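Local coordinates for histidinol-phosphate aminotransferase (Clostridium acetobutylicum, PDB 3FTB), which probably acts as a pyridoxal 5'-phosphate-dependent transaminase, with histidinol phosphate as its likely substrate, at residues 102-107 with 125-130; 284-289 with 352-357; 36-41 with 266-271; 133-138 with 160-165. All blocks are in the same frame, centred on the assembly; numbering follows the deposited sequence.

Interaction 1 (102-107 with 125-130); sequences LIIVPS and SYLDEN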
loop_
_atom_site.group_PDB
_atom_site.type_symbol
_atom_site.label_atom_id
_atom_site.label_comp_id
_atom_site.label_asym_id
_atom_site.label_seq_id
_atom_site.Cartn_x
_atom_site.Cartn_y
_atom_site.Cartn_z
ATOM N N LEU A 102 -11.710 -23.251 -5.976
ATOM C CA LEU A 102 -11.043 -24.156 -6.907
ATOM C C LEU A 102 -9.834 -23.438 -7.503
ATOM O O LEU A 102 -9.989 -22.421 -8.186
ATOM C CB LEU A 102 -12.001 -24.555 -8.037
ATOM C CG LEU A 102 -11.526 -25.542 -9.103
ATOM C CD1 LEU A 102 -11.623 -26.922 -8.551
ATOM C CD2 LEU A 102 -12.408 -25.400 -10.339
ATOM N N ILE A 103 -8.636 -23.954 -7.239
ATOM C CA ILE A 103 -7.436 -23.382 -7.833
ATOM C C ILE A 103 -6.961 -24.278 -8.964
ATOM O O ILE A 103 -6.708 -25.465 -8.764
ATOM C CB ILE A 103 -6.302 -23.166 -6.805
ATOM C CG1 ILE A 103 -6.841 -22.495 -5.542
ATOM C CG2 ILE A 103 -5.202 -22.306 -7.418
ATOM C CD1 ILE A 103 -5.794 -22.232 -4.485
ATOM N N ILE A 104 -6.902 -23.711 -10.166
ATOM C CA ILE A 104 -6.370 -24.417 -11.313
ATOM C C ILE A 104 -4.861 -24.378 -11.182
ATOM O O ILE A 104 -4.274 -23.314 -10.961
ATOM C CB ILE A 104 -6.801 -23.781 -12.648
ATOM C CG1 ILE A 104 -8.208 -24.245 -13.023
ATOM C CG2 ILE A 104 -5.836 -24.188 -13.761
ATOM C CD1 ILE A 104 -9.197 -24.200 -11.887
ATOM N N VAL A 105 -4.234 -25.537 -11.332
ATOM C CA VAL A 105 -2.839 -25.693 -10.968
ATOM C C VAL A 105 -2.198 -26.716 -11.929
ATOM O O VAL A 105 -2.889 -27.616 -12.410
ATOM C CB VAL A 105 -2.762 -26.132 -9.486
ATOM C CG1 VAL A 105 -2.996 -27.638 -9.362
ATOM C CG2 VAL A 105 -1.451 -25.702 -8.855
ATOM N N PRO A 106 -0.891 -26.565 -12.247
ATOM C CA PRO A 106 0.070 -25.561 -11.758
ATOM C C PRO A 106 -0.468 -24.131 -11.863
ATOM O O PRO A 106 -1.298 -23.854 -12.747
ATOM C CB PRO A 106 1.267 -25.731 -12.705
ATOM C CG PRO A 106 1.134 -27.081 -13.258
ATOM C CD PRO A 106 -0.313 -27.399 -13.317
ATOM N N SER A 107 -0.027 -23.248 -10.968
ATOM C CA SER A 107 -0.351 -21.828 -11.073
ATOM C C SER A 107 0.509 -20.976 -10.137
ATOM O O SER A 107 1.252 -21.494 -9.314
ATOM C CB SER A 107 -1.829 -21.590 -10.764
ATOM O OG SER A 107 -2.102 -21.930 -9.413
ATOM N N SER A 125 -7.817 -28.175 -9.489
ATOM C CA SER A 125 -8.055 -28.705 -10.825
ATOM C C SER A 125 -6.747 -28.641 -11.614
ATOM O O SER A 125 -6.151 -27.561 -11.780
ATOM C CB SER A 125 -9.169 -27.946 -11.555
ATOM O OG SER A 125 -9.410 -28.515 -12.837
ATOM N N TYR A 126 -6.293 -29.799 -12.082
ATOM C CA TYR A 126 -4.981 -29.897 -12.713
ATOM C C TYR A 126 -5.027 -29.738 -14.228
ATOM O O TYR A 126 -5.863 -30.346 -14.902
ATOM C CB TYR A 126 -4.340 -31.239 -12.367
ATOM C CG TYR A 126 -3.866 -31.356 -10.930
ATOM C CD1 TYR A 126 -4.760 -31.617 -9.903
ATOM C CD2 TYR A 126 -2.522 -31.210 -10.608
ATOM C CE1 TYR A 126 -4.336 -31.726 -8.594
ATOM C CE2 TYR A 126 -2.084 -31.320 -9.303
ATOM C CZ TYR A 126 -2.994 -31.579 -8.296
ATOM O OH TYR A 126 -2.559 -31.686 -6.990
ATOM N N LEU A 127 -4.130 -28.916 -14.764
ATOM C CA LEU A 127 -3.876 -28.933 -16.198
ATOM C C LEU A 127 -3.436 -30.333 -16.587
ATOM O O LEU A 127 -2.739 -31.014 -15.820
ATOM C CB LEU A 127 -2.773 -27.947 -16.570
ATOM C CG LEU A 127 -2.888 -26.484 -16.152
ATOM C CD1 LEU A 127 -1.623 -25.762 -16.578
ATOM C CD2 LEU A 127 -4.120 -25.845 -16.761
ATOM N N ASP A 128 -3.822 -30.761 -17.783
ATOM C CA ASP A 128 -3.462 -32.092 -18.245
ATOM C C ASP A 128 -1.975 -32.166 -18.613
ATOM O O ASP A 128 -1.200 -31.269 -18.260
ATOM C CB ASP A 128 -4.357 -32.519 -19.406
ATOM C CG ASP A 128 -3.984 -31.845 -20.725
ATOM O OD1 ASP A 128 -3.031 -31.037 -20.755
ATOM O OD2 ASP A 128 -4.647 -32.132 -21.743
ATOM N N GLU A 129 -1.582 -33.229 -19.317
ATOM C CA GLU A 129 -0.180 -33.431 -19.694
ATOM C C GLU A 129 0.330 -32.358 -20.660
ATOM O O GLU A 129 1.526 -32.077 -20.719
ATOM C CB GLU A 129 0.047 -34.842 -20.264
ATOM C CG GLU A 129 -1.024 -35.316 -21.268
ATOM C CD GLU A 129 -0.615 -36.571 -22.050
ATOM O OE1 GLU A 129 0.451 -37.155 -21.753
ATOM O OE2 GLU A 129 -1.364 -36.975 -22.968
ATOM N N ASN A 130 -0.584 -31.743 -21.401
ATOM C CA ASN A 130 -0.212 -30.748 -22.400
ATOM C C ASN A 130 -0.282 -29.315 -21.872
ATOM O O ASN A 130 -0.110 -28.356 -22.628
ATOM C CB ASN A 130 -1.080 -30.916 -23.650
ATOM C CG ASN A 130 -0.917 -32.294 -24.297
ATOM O OD1 ASN A 130 0.190 -32.827 -24.390
ATOM N ND2 ASN A 130 -2.025 -32.870 -24.751
#
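Strands 100-105 and 121-126 run parallel here, linked by three backbone hydrogen bonds: S125 N donates to I103 O, V105 N to S125 O at 2.8 Å, and L127 N to V105 O. The V105 donor lies in the plane of the S125 carbonyl; the other two donors stand above their carbonyl planes. I104 carries much of the packing on the face it shares with S125. Its CB lies 3.9 Å from S125 O. There the chain forks: CG2, anti to the backbone N, meets L127 CD2 at 3.8 Å, the two side chains crossing at about a right angle. CG1, beside the backbone N (chi1 -82°), passes along S125, and CD1 at the tip ends 3.8 Å from S125 CB. L102 CD1 touches that same CB at 4.0 Å, while S125 OG, anti to its own N, bonds to D137 OD2. On the other face, V105 and Y126 lie side by side. V105 CG1, in the crowded position between N and carbonyl carbon, sits over the tyrosine ring, 3.9 Å from its centroid, a CH-pi contact. After a cis peptide bond, P106 CD rests 3.9 Å from L127 CD1. With helix 110-117 between them, the two strands form a beta-alpha-beta unit at the edge of the seven-stranded sheet characteristic of the large domain of fold type I pyridoxal phosphate enzymes.

Interaction 2 (284-289 with 352-357); sequences NKIGFI and RALKGV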
loop_
_atom_site.group_PDB
_atom_site.type_symbol
_atom_site.label_atom_id
_atom_site.label_comp_id
_atom_site.label_asym_id
_atom_site.label_seq_id
_atom_site.Cartn_x
_atom_site.Cartn_y
_atom_site.Cartn_z
ATOM N N ASN A 284 13.922 -24.845 -29.112
ATOM C CA ASN A 284 13.501 -26.146 -29.631
ATOM C C ASN A 284 14.680 -26.939 -30.189
ATOM O O ASN A 284 14.620 -28.161 -30.300
ATOM C CB ASN A 284 12.386 -25.991 -30.677
ATOM C CG ASN A 284 10.988 -26.057 -30.069
ATOM O OD1 ASN A 284 10.140 -25.222 -30.364
ATOM N ND2 ASN A 284 10.743 -27.060 -29.226
ATOM N N LYS A 285 15.754 -26.225 -30.520
ATOM C CA LYS A 285 16.970 -26.825 -31.047
ATOM C C LYS A 285 17.859 -27.389 -29.936
ATOM O O LYS A 285 18.668 -28.292 -30.179
ATOM C CB LYS A 285 17.754 -25.795 -31.871
ATOM C CG LYS A 285 17.010 -25.247 -33.093
ATOM C CD LYS A 285 17.690 -23.987 -33.632
ATOM C CE LYS A 285 17.240 -23.654 -35.047
ATOM N NZ LYS A 285 15.761 -23.495 -35.144
ATOM N N ILE A 286 17.709 -26.856 -28.722
ATOM C CA ILE A 286 18.567 -27.254 -27.600
ATOM C C ILE A 286 18.272 -28.687 -27.165
ATOM O O ILE A 286 17.109 -29.065 -27.001
ATOM C CB ILE A 286 18.463 -26.250 -26.423
ATOM C CG1 ILE A 286 18.530 -24.823 -26.969
ATOM C CG2 ILE A 286 19.555 -26.499 -25.383
ATOM C CD1 ILE A 286 19.170 -23.853 -26.054
ATOM N N GLY A 287 19.330 -29.482 -26.999
ATOM C CA GLY A 287 19.204 -30.917 -26.827
ATOM C C GLY A 287 18.514 -31.408 -25.568
ATOM O O GLY A 287 17.755 -32.389 -25.608
ATOM N N PHE A 288 18.775 -30.749 -24.443
ATOM C CA PHE A 288 18.137 -31.163 -23.198
ATOM C C PHE A 288 16.744 -30.568 -23.096
ATOM O O PHE A 288 15.946 -30.985 -22.254
ATOM C CB PHE A 288 18.981 -30.811 -21.972
ATOM C CG PHE A 288 19.375 -29.375 -21.898
ATOM C CD1 PHE A 288 18.510 -28.444 -21.385
ATOM C CD2 PHE A 288 20.623 -28.963 -22.328
ATOM C CE1 PHE A 288 18.873 -27.124 -21.306
ATOM C CE2 PHE A 288 20.993 -27.645 -22.255
ATOM C CZ PHE A 288 20.120 -26.722 -21.743
ATOM N N ILE A 289 16.455 -29.603 -23.968
ATOM C CA ILE A 289 15.101 -29.084 -24.093
ATOM C C ILE A 289 14.242 -30.105 -24.817
ATOM O O ILE A 289 14.224 -30.154 -26.044
ATOM C CB ILE A 289 15.042 -27.755 -24.846
ATOM C CG1 ILE A 289 15.952 -26.717 -24.186
ATOM C CG2 ILE A 289 13.601 -27.242 -24.880
ATOM C CD1 ILE A 289 15.282 -25.956 -23.079
ATOM N N ARG A 352 23.111 -18.964 -25.711
ATOM C CA ARG A 352 24.498 -19.349 -25.914
ATOM C C ARG A 352 25.133 -19.924 -24.658
ATOM O O ARG A 352 26.204 -20.506 -24.722
ATOM C CB ARG A 352 25.310 -18.184 -26.469
ATOM C CG ARG A 352 24.805 -17.738 -27.836
ATOM C CD ARG A 352 25.619 -16.587 -28.398
ATOM N NE ARG A 352 25.790 -15.516 -27.420
ATOM C CZ ARG A 352 26.316 -14.327 -27.694
ATOM N NH1 ARG A 352 26.718 -14.048 -28.929
ATOM N NH2 ARG A 352 26.436 -13.417 -26.736
ATOM N N ALA A 353 24.463 -19.769 -23.521
ATOM C CA ALA A 353 24.887 -20.428 -22.293
ATOM C C ALA A 353 24.241 -21.811 -22.209
ATOM O O ALA A 353 24.874 -22.780 -21.776
ATOM C CB ALA A 353 24.512 -19.592 -21.089
ATOM N N LEU A 354 22.975 -21.887 -22.621
ATOM C CA LEU A 354 22.232 -23.145 -22.671
ATOM C C LEU A 354 22.952 -24.121 -23.576
ATOM O O LEU A 354 22.992 -25.320 -23.318
ATOM C CB LEU A 354 20.828 -22.914 -23.226
ATOM C CG LEU A 354 19.653 -22.926 -22.252
ATOM C CD1 LEU A 354 19.965 -22.137 -20.993
ATOM C CD2 LEU A 354 18.423 -22.377 -22.927
ATOM N N LYS A 355 23.503 -23.583 -24.656
ATOM C CA LYS A 355 24.288 -24.354 -25.604
ATOM C C LYS A 355 25.599 -24.860 -24.983
ATOM O O LYS A 355 26.002 -26.014 -25.188
ATOM C CB LYS A 355 24.549 -23.499 -26.855
ATOM C CG LYS A 355 23.321 -23.296 -27.728
ATOM C CD LYS A 355 23.400 -22.005 -28.542
ATOM C CE LYS A 355 22.188 -21.845 -29.459
ATOM N NZ LYS A 355 20.878 -21.956 -28.742
ATOM N N GLY A 356 26.263 -23.997 -24.217
ATOM C CA GLY A 356 27.488 -24.392 -23.553
ATOM C C GLY A 356 27.225 -25.497 -22.548
ATOM O O GLY A 356 28.059 -26.359 -22.334
ATOM N N VAL A 357 26.056 -25.469 -21.922
ATOM C CA VAL A 357 25.670 -26.537 -21.017
ATOM C C VAL A 357 25.476 -27.824 -21.809
ATOM O O VAL A 357 26.041 -28.864 -21.447
ATOM C CB VAL A 357 24.379 -26.206 -20.235
ATOM C CG1 VAL A 357 23.988 -27.376 -19.335
ATOM C CG2 VAL A 357 24.558 -24.931 -19.420
#
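I286 sets CG1 beside its backbone N (chi1 -45°) and F288 puts its ring in the crowded position between N and carbonyl carbon (chi1 54°), so that both side chains face helix 344-359. I286 CG2 lies over one face of the F288 ring, offset toward the rim. I286 CD1 reaches L354 CB at 3.4 Å, tighter than usual van der Waals contact, and L354 CD2 at 3.5 Å. The ring edge is turned to the helix backbone: L354 O lies in the ring plane, 3.2 Å from F288 CE2. The turn 286-288 leads from helix 262-285 into strand 289-293, an edge of the five-stranded sheet of the smaller domain, and the contact packs it against the last long helix of the chain. L316, on helix 309-317, touches L354 and V357, and L312 touches F288. F288 CZ approaches L354 CG at 3.9 Å, the side chains crossing at about a right angle. K355 starts away from I286, but a bend at chi4 (53°) brings NZ to 3.7 Å from I286 CD1.

Interaction 3 (36-41 with 266-271); sequences NPLGIP and EESLLW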
loop_
_atom_site.group_PDB
_atom_site.type_symbol
_atom_site.label_atom_id
_atom_site.label_comp_id
_atom_site.label_asym_id
_atom_site.label_seq_id
_atom_site.Cartn_x
_atom_site.Cartn_y
_atom_site.Cartn_z
ATOM N N ASN A 36 8.900 -6.412 -18.293
ATOM C CA ASN A 36 9.118 -5.914 -19.648
ATOM C C ASN A 36 10.511 -5.310 -19.795
ATOM O O ASN A 36 10.908 -4.456 -19.007
ATOM C CB ASN A 36 8.032 -4.875 -19.978
ATOM C CG ASN A 36 7.985 -4.499 -21.449
ATOM O OD1 ASN A 36 9.013 -4.236 -22.075
ATOM N ND2 ASN A 36 6.775 -4.439 -22.000
ATOM N N PRO A 37 11.259 -5.750 -20.816
ATOM C CA PRO A 37 12.644 -5.352 -21.062
ATOM C C PRO A 37 12.736 -3.971 -21.712
ATOM O O PRO A 37 13.768 -3.304 -21.614
ATOM C CB PRO A 37 13.099 -6.422 -22.051
ATOM C CG PRO A 37 11.917 -6.541 -22.912
ATOM C CD PRO A 37 10.788 -6.632 -21.895
ATOM N N LEU A 38 11.661 -3.554 -22.372
ATOM C CA LEU A 38 11.631 -2.274 -23.071
ATOM C C LEU A 38 11.527 -1.088 -22.116
ATOM O O LEU A 38 11.266 0.040 -22.539
ATOM C CB LEU A 38 10.499 -2.262 -24.093
ATOM C CG LEU A 38 10.850 -3.191 -25.255
ATOM C CD1 LEU A 38 9.624 -3.881 -25.837
ATOM C CD2 LEU A 38 11.617 -2.420 -26.319
ATOM N N GLY A 39 11.736 -1.362 -20.827
ATOM C CA GLY A 39 11.844 -0.337 -19.805
ATOM C C GLY A 39 10.596 0.459 -19.471
ATOM O O GLY A 39 9.508 0.190 -19.979
ATOM N N ILE A 40 10.784 1.456 -18.607
ATOM C CA ILE A 40 9.727 2.340 -18.123
ATOM C C ILE A 40 9.160 3.198 -19.250
ATOM O O ILE A 40 9.920 3.770 -20.028
ATOM C CB ILE A 40 10.289 3.259 -17.010
ATOM C CG1 ILE A 40 10.890 2.413 -15.877
ATOM C CG2 ILE A 40 9.225 4.226 -16.500
ATOM C CD1 ILE A 40 11.867 3.167 -14.977
ATOM N N PRO A 41 7.821 3.284 -19.344
ATOM C CA PRO A 41 7.180 4.111 -20.375
ATOM C C PRO A 41 7.726 5.535 -20.389
ATOM O O PRO A 41 7.904 6.174 -19.342
ATOM C CB PRO A 41 5.707 4.114 -19.959
ATOM C CG PRO A 41 5.532 2.833 -19.248
ATOM C CD PRO A 41 6.830 2.578 -18.516
ATOM N N GLU A 266 2.665 -0.393 -28.346
ATOM C CA GLU A 266 2.807 -0.980 -29.682
ATOM C C GLU A 266 4.239 -1.412 -29.978
ATOM O O GLU A 266 4.485 -2.397 -30.689
ATOM C CB GLU A 266 2.344 0.011 -30.749
ATOM C CG GLU A 266 0.855 0.293 -30.743
ATOM C CD GLU A 266 0.476 1.364 -31.747
ATOM O OE1 GLU A 266 -0.712 1.422 -32.131
ATOM O OE2 GLU A 266 1.368 2.143 -32.153
ATOM N N GLU A 267 5.181 -0.644 -29.447
ATOM C CA GLU A 267 6.589 -0.964 -29.576
ATOM C C GLU A 267 6.861 -2.250 -28.784
ATOM O O GLU A 267 7.749 -3.039 -29.113
ATOM C CB GLU A 267 7.430 0.202 -29.042
ATOM C CG GLU A 267 8.917 0.134 -29.383
ATOM C CD GLU A 267 9.800 0.800 -28.331
ATOM O OE1 GLU A 267 10.896 0.264 -28.049
ATOM O OE2 GLU A 267 9.394 1.847 -27.784
ATOM N N SER A 268 6.059 -2.460 -27.746
ATOM C CA SER A 268 6.194 -3.623 -26.880
ATOM C C SER A 268 5.644 -4.884 -27.564
ATOM O O SER A 268 6.322 -5.911 -27.623
ATOM C CB SER A 268 5.512 -3.360 -25.525
ATOM O OG SER A 268 6.176 -2.327 -24.804
ATOM N N LEU A 269 4.420 -4.806 -28.081
ATOM C CA LEU A 269 3.870 -5.887 -28.904
ATOM C C LEU A 269 4.822 -6.244 -30.044
ATOM O O LEU A 269 5.039 -7.417 -30.351
ATOM C CB LEU A 269 2.506 -5.490 -29.474
ATOM C CG LEU A 269 1.270 -5.936 -28.687
ATOM C CD1 LEU A 269 1.636 -6.428 -27.294
ATOM C CD2 LEU A 269 0.232 -4.821 -28.622
ATOM N N LEU A 270 5.384 -5.214 -30.668
ATOM C CA LEU A 270 6.355 -5.386 -31.736
ATOM C C LEU A 270 7.469 -6.309 -31.241
ATOM O O LEU A 270 8.034 -7.115 -31.993
ATOM C CB LEU A 270 6.928 -4.019 -32.118
ATOM C CG LEU A 270 6.883 -3.616 -33.591
ATOM C CD1 LEU A 270 8.003 -2.635 -33.900
ATOM C CD2 LEU A 270 6.961 -4.837 -34.502
ATOM N N TRP A 271 7.772 -6.192 -29.954
ATOM C CA TRP A 271 8.841 -6.971 -29.365
ATOM C C TRP A 271 8.472 -8.453 -29.260
ATOM O O TRP A 271 8.963 -9.253 -30.052
ATOM C CB TRP A 271 9.271 -6.367 -28.021
ATOM C CG TRP A 271 9.896 -7.346 -27.102
ATOM C CD1 TRP A 271 10.982 -8.133 -27.353
ATOM C CD2 TRP A 271 9.479 -7.650 -25.770
ATOM N NE1 TRP A 271 11.260 -8.916 -26.262
ATOM C CE2 TRP A 271 10.354 -8.638 -25.275
ATOM C CE3 TRP A 271 8.448 -7.185 -24.949
ATOM C CZ2 TRP A 271 10.227 -9.171 -23.995
ATOM C CZ3 TRP A 271 8.326 -7.716 -23.674
ATOM C CH2 TRP A 271 9.205 -8.702 -23.213
#
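N36 swings its CG anti to the backbone N (chi1 -168°), which turns the amide back over the chain so that OD1 accepts from L38 N at 2.8 Å, in the plane of the amide carbonyl. This Asx turn presents P37 and L38 to helix 262-285. W271 also holds CG anti to its N (chi1 155°), laying one face of the indole against P37. The P37 ring meets it tip to tip over that face, CG offset toward the rim, in a CH-pi contact made by CD with the six-membered ring. The N36 amide slides past the indole in the opposite direction, its plane 43° from that of the ring. L38, with CG beside its backbone N, is the most extensively covered residue. Its branch CD1 rests against the helix, 3.3 Å from W271 CB and 3.6 Å from S268 CA, while CD2 comes to 3.3 Å from E267 OE1 at the end of an extended glutamate chain. The polar ends find partners beyond the pair of segments: W271 NE1 donates to K342 O, N36 ND2 to F216 O, and S268 OG bonds to Y264 O. The loop, which runs from strand 29-30 to helix 42-45, packs against the N-terminal part of the long helix 262-285; beyond the turn, I40 packs on L55 of the second subunit.

Interaction 4 (133-138 with 160-165); sequences IDYEDI and LINKEK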
loop_
_atom_site.group_PDB
_atom_site.type_symbol
_atom_site.label_atom_id
_atom_site.label_comp_id
_atom_site.label_asym_id
_atom_site.label_seq_id
_atom_site.Cartn_x
_atom_site.Cartn_y
_atom_site.Cartn_z
ATOM N N ILE A 133 -6.197 -26.732 -19.745
ATOM C CA ILE A 133 -7.260 -26.727 -18.750
ATOM C C ILE A 133 -8.149 -27.955 -18.939
ATOM O O ILE A 133 -8.444 -28.364 -20.074
ATOM C CB ILE A 133 -8.113 -25.427 -18.857
ATOM C CG1 ILE A 133 -7.281 -24.205 -18.472
ATOM C CG2 ILE A 133 -9.362 -25.497 -17.984
ATOM C CD1 ILE A 133 -7.915 -22.912 -18.865
ATOM N N ASP A 134 -8.562 -28.551 -17.825
ATOM C CA ASP A 134 -9.565 -29.607 -17.862
ATOM C C ASP A 134 -10.935 -28.942 -17.659
ATOM O O ASP A 134 -11.507 -28.984 -16.563
ATOM C CB ASP A 134 -9.277 -30.632 -16.764
ATOM C CG ASP A 134 -10.052 -31.937 -16.947
ATOM O OD1 ASP A 134 -10.995 -31.977 -17.768
ATOM O OD2 ASP A 134 -9.710 -32.925 -16.252
ATOM N N TYR A 135 -11.448 -28.304 -18.709
ATOM C CA TYR A 135 -12.676 -27.519 -18.579
ATOM C C TYR A 135 -13.791 -28.350 -17.988
ATOM O O TYR A 135 -14.552 -27.878 -17.148
ATOM C CB TYR A 135 -13.112 -26.932 -19.921
ATOM C CG TYR A 135 -12.092 -25.993 -20.497
ATOM C CD1 TYR A 135 -11.997 -24.690 -20.042
ATOM C CD2 TYR A 135 -11.206 -26.414 -21.482
ATOM C CE1 TYR A 135 -11.052 -23.822 -20.558
ATOM C CE2 TYR A 135 -10.264 -25.551 -22.007
ATOM C CZ TYR A 135 -10.185 -24.261 -21.537
ATOM O OH TYR A 135 -9.242 -23.397 -22.046
ATOM N N GLU A 136 -13.876 -29.593 -18.432
ATOM C CA GLU A 136 -14.912 -30.505 -17.976
ATOM C C GLU A 136 -14.774 -30.815 -16.490
ATOM O O GLU A 136 -15.754 -31.170 -15.830
ATOM C CB GLU A 136 -14.868 -31.799 -18.788
ATOM C CG GLU A 136 -16.238 -32.355 -19.087
ATOM C CD GLU A 136 -17.037 -31.436 -19.977
ATOM O OE1 GLU A 136 -16.506 -31.014 -21.027
ATOM O OE2 GLU A 136 -18.192 -31.129 -19.621
ATOM N N ASP A 137 -13.554 -30.695 -15.971
ATOM C CA ASP A 137 -13.300 -30.889 -14.543
ATOM C C ASP A 137 -13.711 -29.657 -13.744
ATOM O O ASP A 137 -14.325 -29.772 -12.684
ATOM C CB ASP A 137 -11.827 -31.201 -14.283
ATOM C CG ASP A 137 -11.566 -31.615 -12.845
ATOM O OD1 ASP A 137 -12.263 -32.528 -12.355
ATOM O OD2 ASP A 137 -10.668 -31.029 -12.203
ATOM N N ILE A 138 -13.359 -28.478 -14.248
ATOM C CA ILE A 138 -13.816 -27.244 -13.626
ATOM C C ILE A 138 -15.337 -27.289 -13.487
ATOM O O ILE A 138 -15.881 -26.993 -12.419
ATOM C CB ILE A 138 -13.390 -25.997 -14.428
ATOM C CG1 ILE A 138 -11.866 -25.864 -14.440
ATOM C CG2 ILE A 138 -14.039 -24.733 -13.850
ATOM C CD1 ILE A 138 -11.362 -24.723 -15.293
ATOM N N LEU A 160 -3.540 -19.511 -22.321
ATOM C CA LEU A 160 -4.719 -18.642 -22.356
ATOM C C LEU A 160 -5.994 -19.461 -22.207
ATOM O O LEU A 160 -6.093 -20.542 -22.763
ATOM C CB LEU A 160 -4.783 -17.885 -23.682
ATOM C CG LEU A 160 -3.857 -16.694 -23.898
ATOM C CD1 LEU A 160 -3.780 -16.369 -25.385
ATOM C CD2 LEU A 160 -4.340 -15.485 -23.101
ATOM N N ILE A 161 -6.970 -18.938 -21.465
ATOM C CA ILE A 161 -8.276 -19.575 -21.353
ATOM C C ILE A 161 -9.075 -19.531 -22.674
ATOM O O ILE A 161 -9.456 -18.465 -23.145
ATOM C CB ILE A 161 -9.121 -18.920 -20.253
ATOM C CG1 ILE A 161 -8.424 -19.009 -18.889
ATOM C CG2 ILE A 161 -10.512 -19.556 -20.200
ATOM C CD1 ILE A 161 -9.096 -18.161 -17.815
ATOM N N ASN A 162 -9.312 -20.703 -23.256
ATOM C CA ASN A 162 -10.167 -20.873 -24.431
ATOM C C ASN A 162 -11.546 -20.284 -24.173
ATOM O O ASN A 162 -12.317 -20.814 -23.366
ATOM C CB ASN A 162 -10.265 -22.378 -24.768
ATOM C CG ASN A 162 -11.067 -22.667 -26.040
ATOM O OD1 ASN A 162 -12.197 -22.213 -26.202
ATOM N ND2 ASN A 162 -10.487 -23.465 -26.926
ATOM N N LYS A 163 -11.860 -19.179 -24.847
ATOM C CA LYS A 163 -13.115 -18.495 -24.591
ATOM C C LYS A 163 -14.300 -19.406 -24.881
ATOM O O LYS A 163 -15.166 -19.582 -24.034
ATOM C CB LYS A 163 -13.216 -17.196 -25.390
ATOM C CG LYS A 163 -14.107 -16.153 -24.736
ATOM C CD LYS A 163 -14.438 -15.018 -25.691
ATOM C CE LYS A 163 -13.294 -14.028 -25.873
ATOM N NZ LYS A 163 -13.639 -13.054 -26.962
ATOM N N GLU A 164 -14.325 -20.014 -26.061
ATOM C CA GLU A 164 -15.458 -20.863 -26.433
ATOM C C GLU A 164 -15.777 -21.968 -25.397
ATOM O O GLU A 164 -16.933 -22.133 -25.007
ATOM C CB GLU A 164 -15.284 -21.414 -27.855
ATOM C CG GLU A 164 -16.287 -22.493 -28.253
ATOM C CD GLU A 164 -15.747 -23.898 -28.035
ATOM O OE1 GLU A 164 -14.568 -24.137 -28.381
ATOM O OE2 GLU A 164 -16.494 -24.766 -27.528
ATOM N N LYS A 165 -14.758 -22.692 -24.933
ATOM C CA LYS A 165 -14.953 -23.780 -23.964
ATOM C C LYS A 165 -15.322 -23.288 -22.564
ATOM O O LYS A 165 -16.072 -23.946 -21.839
ATOM C CB LYS A 165 -13.690 -24.637 -23.847
ATOM C CG LYS A 165 -13.091 -25.088 -25.159
ATOM C CD LYS A 165 -12.202 -26.309 -24.949
ATOM C CE LYS A 165 -11.890 -27.005 -26.263
ATOM N NZ LYS A 165 -11.334 -28.372 -26.042
#
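The Y135 ring is sandwiched: K165 CB stands over the centre of one face, 3.8 Å from the centroid, and I133 CG2 covers the opposite face, offset toward the rim. I161 CG2 lies at the ring edge, near its plane, 4.3 Å from Y135 CE1. The N162 amide is turned 73° to the ring, and its side chain crosses the tyrosine at about a right angle. With CG anti to the carbonyl carbon (chi1 -62°), Y135 extends toward the start of helix 163-176, where OH accepts from N162 N at 3.0 Å. K165 crosses the ring with its extended aliphatic chain, CD coming to 3.6 Å from Y135 CE2, so the face meets methylenes. N162, with CG anti to its N, caps its helix: OD1 accepts from K165 N at 2.9 Å in a straight bond (169°), the donor above the amide plane. D134 is the N-cap of helix 135-141, though its side-chain bond to D137 N is weak. Beside the hydroxyl end of the ring, I133 CD1 meets I161 CG1 at 3.9 Å. Two capped helix starts are thus joined through one tyrosine, apolar on its faces and polar at its tip. Its oxygen lies beside the N-cap residue of helix 163-176, and the positive end of that helix, together with the N-H of N162, may modestly ease its ionisation.

In the fold
From the N terminus, the loop 36-41 opens the longest closure: interaction 3 is completed only at 266-271, on helix 262-285. Nested inside it are interaction 1, closing the short loop from 102-107 to 125-130, and then interaction 4, from 133-138 to 160-165; these two follow in series without crossing. They also touch, their centres about 11 Å apart, where I104 and L127 pack on I138 and I133, so the edge of the seven-stranded sheet and the helix 135-141 packed on it are joined. Interaction 2 opens after interaction 3 has closed, at the far end of the same helix 262-285, and ties its exit to the C-terminal helix 344-359.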